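Local coordinates for probable acetyltransferase (Bacillus subtilis, PDB 1NSL), which is a putative N-acetyltransferase of the GNAT family that may transfer acetyl groups to the N-termini of ribosomal proteins, at the interface of chains A and B. Numbering follows the deposited sequence. Chains: chain A/B, Probable acetyltransferase.

The interface of chains A and B. Residues chain A 3, 63; chain B 3, 14-15, 63, 69.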
# COMPACT_ATOMS: atom_id res chain seq x y z
N PHE A 3 -7.47 3.03 27.10
CA PHE A 3 -8.02 1.68 27.15
C PHE A 3 -7.11 0.71 27.81
O PHE A 3 -5.97 0.51 27.44
CB PHE A 3 -8.42 1.17 25.77
CG PHE A 3 -9.22 2.10 25.00
CD1 PHE A 3 -8.80 2.51 23.78
CD2 PHE A 3 -10.41 2.56 25.47
CE1 PHE A 3 -9.50 3.39 23.04
CE2 PHE A 3 -11.17 3.44 24.70
CZ PHE A 3 -10.70 3.87 23.48
N TYR A 63 -3.01 -5.20 16.00
CA TYR A 63 -4.12 -5.34 16.91
C TYR A 63 -5.33 -4.67 16.31
O TYR A 63 -6.43 -5.08 16.48
CB TYR A 63 -3.76 -4.68 18.19
CG TYR A 63 -4.90 -4.30 19.01
CD1 TYR A 63 -5.50 -5.20 19.83
CD2 TYR A 63 -5.32 -2.99 19.03
CE1 TYR A 63 -6.55 -4.80 20.62
CE2 TYR A 63 -6.35 -2.61 19.76
CZ TYR A 63 -6.96 -3.52 20.55
OH TYR A 63 -7.98 -3.10 21.33
N PHE B 3 -9.34 -4.28 26.43
CA PHE B 3 -9.02 -2.91 26.75
C PHE B 3 -10.20 -1.98 26.74
O PHE B 3 -10.67 -1.54 25.74
CB PHE B 3 -7.99 -2.38 25.77
CG PHE B 3 -6.80 -3.24 25.64
CD1 PHE B 3 -6.33 -3.64 24.41
CD2 PHE B 3 -6.12 -3.64 26.77
CE1 PHE B 3 -5.27 -4.41 24.32
CE2 PHE B 3 -5.00 -4.45 26.67
CZ PHE B 3 -4.59 -4.85 25.46
N ARG B 14 -15.12 2.13 24.56
CA ARG B 14 -14.22 1.14 23.95
C ARG B 14 -14.15 1.21 22.44
O ARG B 14 -15.05 1.71 21.78
CB ARG B 14 -14.59 -0.29 24.34
CG ARG B 14 -15.66 -0.88 23.48
CD ARG B 14 -15.68 -2.38 23.47
NE ARG B 14 -16.97 -2.98 23.12
CZ ARG B 14 -17.48 -3.03 21.90
NH1 ARG B 14 -16.87 -2.45 20.89
NH2 ARG B 14 -18.66 -3.60 21.66
N LEU B 15 -13.04 0.74 21.89
CA LEU B 15 -12.91 0.73 20.44
C LEU B 15 -14.05 -0.13 19.86
O LEU B 15 -14.58 -1.01 20.53
CB LEU B 15 -11.56 0.18 20.04
CG LEU B 15 -10.35 0.96 19.47
CD1 LEU B 15 -9.65 0.07 18.43
CD2 LEU B 15 -10.63 2.22 18.71
N TYR B 63 -6.66 4.72 15.23
CA TYR B 63 -6.28 4.64 16.59
C TYR B 63 -4.87 4.00 16.72
O TYR B 63 -4.03 4.36 17.52
CB TYR B 63 -7.28 3.81 17.27
CG TYR B 63 -6.91 3.42 18.63
CD1 TYR B 63 -6.98 4.30 19.69
CD2 TYR B 63 -6.48 2.11 18.87
CE1 TYR B 63 -6.60 3.88 21.00
CE2 TYR B 63 -6.09 1.71 20.08
CZ TYR B 63 -6.14 2.59 21.14
OH TYR B 63 -5.78 2.03 22.31
N ILE B 69 -9.51 9.01 18.22
CA ILE B 69 -10.09 7.82 18.71
C ILE B 69 -11.52 7.88 18.25
O ILE B 69 -12.11 8.89 18.46
CB ILE B 69 -10.08 7.91 20.22
CG1 ILE B 69 -8.64 8.14 20.71
CG2 ILE B 69 -10.63 6.66 20.83
CD1 ILE B 69 -8.53 8.79 22.13
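A:Phe3 reaches across a two-fold symmetric interface of this GNAT-family protein and packs its ring against B:Tyr63, on helix 48-64. The protein forms homodimers and homohexamers, and this patch joins two of its subunits. Each chain lays its Phe3 on the partner.

The aromatic contact is edge-to-face. The two rings lie 5.5 Å between centroids with their planes at 55°. CZ of B:Tyr63 lies in the plane of the A:Phe3 ring, at its edge. CD1 of A:Phe3 comes 3.4 Å from the phenol OH of B:Tyr63, and the side chains run past each other in opposite directions. CG of B:Tyr63 is anti to the backbone N (chi1 169°), which points the phenol at the A:Phe3 ring. In the twin contact, CD1 of B:Phe3 meets the phenol OH of A:Tyr63 at 3.5 Å.

Other contacts surround the aromatic pair. Near the two-fold axis the CB atoms of A:Phe3 and B:Phe3 touch at 3.6 Å. At the far end of the A:Phe3 ring, CZ lies 3.9 Å from the CG2 methyl of B:Ile69. The backbone N of B:Leu15 lies over one face of this ring, toward its rim. CG of B:Leu15 lies over one face of the B:Tyr63 ring, toward its rim, within the same chain.

A hydrogen bond within chain B lies beside the apolar contacts. On strand 11-15, NH1 of B:Arg14 donates to the backbone O of B:Leu15 at 2.7 Å, in the carbonyl plane and on a lone pair.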